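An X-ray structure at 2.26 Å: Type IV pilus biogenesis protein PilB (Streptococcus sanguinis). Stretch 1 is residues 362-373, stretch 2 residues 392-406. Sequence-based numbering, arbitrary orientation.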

# COMPACT_ATOMS: atom_id res chain seq x y z
N ILE A 362 -3.96 -1.80 10.76
CA ILE A 362 -3.63 -0.90 9.67
C ILE A 362 -2.60 -1.55 8.74
O ILE A 362 -1.60 -2.12 9.20
CB ILE A 362 -3.14 0.45 10.21
CG1 ILE A 362 -4.34 1.19 10.80
CG2 ILE A 362 -2.50 1.30 9.12
CD1 ILE A 362 -3.96 2.36 11.61
N LYS A 363 -2.88 -1.51 7.44
CA LYS A 363 -2.02 -2.17 6.48
C LYS A 363 -0.71 -1.40 6.28
O LYS A 363 0.37 -1.98 6.32
CB LYS A 363 -2.76 -2.32 5.15
CG LYS A 363 -1.89 -2.79 4.00
CD LYS A 363 -1.41 -4.20 4.22
CE LYS A 363 -1.13 -4.88 2.87
NZ LYS A 363 -0.02 -5.85 3.00
N ARG A 364 -0.79 -0.08 6.07
CA ARG A 364 0.43 0.67 5.80
C ARG A 364 0.19 2.13 6.17
O ARG A 364 -0.92 2.65 6.00
CB ARG A 364 0.85 0.55 4.32
CG ARG A 364 2.00 1.48 3.84
CD ARG A 364 2.37 1.26 2.35
NE ARG A 364 2.46 -0.18 2.08
CZ ARG A 364 1.59 -0.85 1.34
NH1 ARG A 364 0.57 -0.22 0.78
NH2 ARG A 364 1.73 -2.15 1.17
N VAL A 365 1.24 2.77 6.68
CA VAL A 365 1.28 4.22 6.84
C VAL A 365 2.25 4.79 5.81
O VAL A 365 3.45 4.49 5.83
CB VAL A 365 1.69 4.65 8.25
CG1 VAL A 365 1.71 6.19 8.34
CG2 VAL A 365 0.75 4.02 9.32
N ASN A 366 1.74 5.64 4.93
CA ASN A 366 2.55 6.43 4.00
C ASN A 366 2.76 7.81 4.60
O ASN A 366 1.80 8.48 5.01
CB ASN A 366 1.87 6.55 2.63
CG ASN A 366 1.95 5.26 1.81
OD1 ASN A 366 2.88 5.07 1.03
ND2 ASN A 366 0.96 4.40 1.96
N VAL A 367 4.02 8.23 4.67
CA VAL A 367 4.38 9.57 5.11
C VAL A 367 5.01 10.33 3.95
O VAL A 367 5.93 9.83 3.29
CB VAL A 367 5.33 9.53 6.32
CG1 VAL A 367 5.61 10.94 6.83
CG2 VAL A 367 4.71 8.66 7.39
N ILE A 368 4.52 11.54 3.72
CA ILE A 368 5.00 12.40 2.65
C ILE A 368 5.59 13.64 3.28
O ILE A 368 4.87 14.46 3.86
CB ILE A 368 3.88 12.77 1.67
CG1 ILE A 368 3.23 11.51 1.09
CG2 ILE A 368 4.41 13.66 0.55
CD1 ILE A 368 1.91 11.82 0.39
N GLY A 369 6.92 13.78 3.16
CA GLY A 369 7.58 15.06 3.37
C GLY A 369 7.39 16.00 2.18
O GLY A 369 7.90 15.75 1.08
N PHE A 370 6.66 17.08 2.37
CA PHE A 370 6.28 17.99 1.30
C PHE A 370 6.86 19.38 1.59
O PHE A 370 6.22 20.23 2.22
CB PHE A 370 4.76 18.00 1.15
CG PHE A 370 4.25 18.90 0.05
CD1 PHE A 370 4.66 18.72 -1.26
CD2 PHE A 370 3.36 19.92 0.34
CE1 PHE A 370 4.21 19.54 -2.28
CE2 PHE A 370 2.88 20.75 -0.68
CZ PHE A 370 3.31 20.56 -2.00
N SER A 371 8.09 19.61 1.13
CA SER A 371 8.73 20.90 1.27
C SER A 371 9.89 20.98 0.29
O SER A 371 10.57 19.99 0.05
CB SER A 371 9.24 21.14 2.69
OG SER A 371 9.81 22.44 2.82
N GLY A 372 10.10 22.17 -0.26
CA GLY A 372 11.32 22.45 -1.00
C GLY A 372 12.47 22.90 -0.12
O GLY A 372 13.58 23.15 -0.61
N VAL A 373 12.24 22.98 1.18
CA VAL A 373 13.25 23.43 2.12
C VAL A 373 13.80 22.18 2.82
O VAL A 373 13.09 21.50 3.57
CB VAL A 373 12.66 24.44 3.11
CG1 VAL A 373 13.74 24.92 4.10
CG2 VAL A 373 12.03 25.62 2.34
N MET A 392 3.15 -2.03 11.63
CA MET A 392 2.64 -2.07 10.26
C MET A 392 3.75 -1.68 9.28
O MET A 392 4.80 -1.17 9.65
CB MET A 392 1.42 -1.15 10.09
CG MET A 392 1.71 0.39 10.12
SD MET A 392 2.42 0.97 11.73
CE MET A 392 1.02 0.69 12.83
N GLU A 393 3.48 -1.91 8.00
CA GLU A 393 4.36 -1.40 6.95
C GLU A 393 4.34 0.12 6.96
O GLU A 393 3.29 0.74 7.16
CB GLU A 393 3.92 -1.91 5.58
CG GLU A 393 4.19 -3.39 5.36
CD GLU A 393 3.70 -3.88 3.99
OE1 GLU A 393 3.32 -3.03 3.13
OE2 GLU A 393 3.72 -5.11 3.76
N THR A 394 5.50 0.72 6.76
CA THR A 394 5.61 2.17 6.59
C THR A 394 6.48 2.48 5.39
O THR A 394 7.33 1.69 4.99
CB THR A 394 6.20 2.86 7.82
OG1 THR A 394 7.57 2.45 7.97
CG2 THR A 394 5.40 2.53 9.08
N LYS A 395 6.26 3.67 4.83
CA LYS A 395 7.02 4.11 3.67
C LYS A 395 7.11 5.62 3.69
O LYS A 395 6.07 6.31 3.69
CB LYS A 395 6.36 3.61 2.38
CG LYS A 395 7.09 3.96 1.10
CD LYS A 395 6.11 3.87 -0.08
CE LYS A 395 6.63 4.54 -1.35
NZ LYS A 395 8.02 4.13 -1.65
N TYR A 396 8.33 6.14 3.69
CA TYR A 396 8.56 7.57 3.61
C TYR A 396 8.95 7.99 2.19
O TYR A 396 9.75 7.34 1.54
CB TYR A 396 9.65 8.00 4.59
CG TYR A 396 9.96 9.46 4.44
CD1 TYR A 396 8.99 10.42 4.75
CD2 TYR A 396 11.18 9.89 3.91
CE1 TYR A 396 9.24 11.77 4.57
CE2 TYR A 396 11.44 11.24 3.75
CZ TYR A 396 10.47 12.18 4.09
OH TYR A 396 10.71 13.52 3.92
N VAL A 397 8.39 9.12 1.74
CA VAL A 397 8.71 9.72 0.46
C VAL A 397 8.77 11.23 0.65
O VAL A 397 7.89 11.81 1.31
CB VAL A 397 7.67 9.36 -0.63
CG1 VAL A 397 7.90 10.18 -1.89
CG2 VAL A 397 7.73 7.87 -0.96
N SER A 398 9.78 11.88 0.08
CA SER A 398 9.83 13.34 0.05
C SER A 398 9.39 13.84 -1.32
O SER A 398 9.78 13.29 -2.35
CB SER A 398 11.22 13.88 0.38
OG SER A 398 12.21 13.18 -0.33
N ALA A 399 8.55 14.87 -1.31
CA ALA A 399 8.05 15.53 -2.51
C ALA A 399 8.46 16.98 -2.39
O ALA A 399 7.87 17.74 -1.61
CB ALA A 399 6.53 15.39 -2.63
N THR A 400 9.48 17.37 -3.15
CA THR A 400 10.02 18.72 -3.07
C THR A 400 9.43 19.67 -4.10
O THR A 400 9.80 20.85 -4.10
CB THR A 400 11.54 18.69 -3.20
OG1 THR A 400 11.89 18.26 -4.53
CG2 THR A 400 12.18 17.73 -2.17
N ASN A 401 8.53 19.22 -4.97
CA ASN A 401 7.88 20.15 -5.89
C ASN A 401 6.49 19.64 -6.24
O ASN A 401 6.07 18.57 -5.79
CB ASN A 401 8.73 20.38 -7.15
CG ASN A 401 9.15 19.10 -7.81
OD1 ASN A 401 8.33 18.40 -8.39
ND2 ASN A 401 10.44 18.76 -7.71
N GLU A 402 5.80 20.41 -7.08
CA GLU A 402 4.39 20.15 -7.36
C GLU A 402 4.17 18.80 -8.03
O GLU A 402 3.14 18.16 -7.80
CB GLU A 402 3.81 21.29 -8.22
CG GLU A 402 2.31 21.27 -8.30
CD GLU A 402 1.74 21.88 -9.57
OE1 GLU A 402 1.65 21.17 -10.60
OE2 GLU A 402 1.34 23.08 -9.53
N GLU A 403 5.11 18.35 -8.86
CA GLU A 403 4.89 17.11 -9.60
C GLU A 403 5.43 15.90 -8.86
O GLU A 403 4.94 14.78 -9.09
CB GLU A 403 5.51 17.20 -11.00
CG GLU A 403 4.45 17.46 -12.06
CD GLU A 403 3.88 18.88 -12.00
OE1 GLU A 403 2.62 19.02 -12.01
OE2 GLU A 403 4.69 19.85 -11.96
N ALA A 404 6.40 16.09 -7.98
CA ALA A 404 6.75 15.02 -7.05
C ALA A 404 5.52 14.62 -6.23
O ALA A 404 5.23 13.43 -6.06
CB ALA A 404 7.90 15.47 -6.16
N LEU A 405 4.77 15.61 -5.74
CA LEU A 405 3.60 15.29 -4.94
C LEU A 405 2.59 14.48 -5.75
O LEU A 405 2.12 13.43 -5.30
CB LEU A 405 2.97 16.57 -4.39
CG LEU A 405 1.79 16.24 -3.47
CD1 LEU A 405 2.18 15.26 -2.33
CD2 LEU A 405 1.15 17.51 -2.94
N GLN A 406 2.27 14.93 -6.97
CA GLN A 406 1.32 14.19 -7.79
C GLN A 406 1.83 12.78 -8.12
O GLN A 406 1.05 11.82 -8.14
CB GLN A 406 1.01 14.98 -9.06
CG GLN A 406 -0.08 14.38 -9.92
CD GLN A 406 -0.27 15.15 -11.21
OE1 GLN A 406 -0.66 16.32 -11.19
NE2 GLN A 406 0.04 14.51 -12.33

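Parallel β-strands illustrate how a regular backbone ladder sets the terms for side-chain pairing, and this contact in PilB is a clear case. Its strongest polar link is a salt bridge between in-register neighbours: Arg-364 NH2 lies 2.7 Å from Glu-393 OE1, which sits near the guanidinium plane, where the N-H groups point. Arg-364 NE adds a weak bond to the same oxygen, while Lys-363 NZ approaches Glu-393 OE2 in a long salt bridge of 3.9 Å.

The ladder itself shows the parallel signature, in which alternate residues of one strand bond to residues flanking their partner on the other. Val-367 N donates to Lys-395 O at 3.0 Å, and Val-367 O accepts from Val-397 N at 3.0 Å, so that Val-367 straddles Tyr-396. Gly-369 repeats the pattern, its O receiving Ala-399 N at 2.6 Å. Beyond it the ladder frays: the bond from Ser-371 N to Ala-399 O is weak and 3.3 Å long.

Around the ladder, side chains pack from both the strand and the helix that follows it. Gly-369 leaves room for the Tyr-396 ring; a CB there would clash with the tyrosine OH. On the face bearing Ile-368 and Phe-370, the helix after Asn-401, whose OD1 caps it, brings in Leu-405, and Leu-405 CD2 lies over the Phe-370 ring, 3.7 Å from Phe-370 CE1.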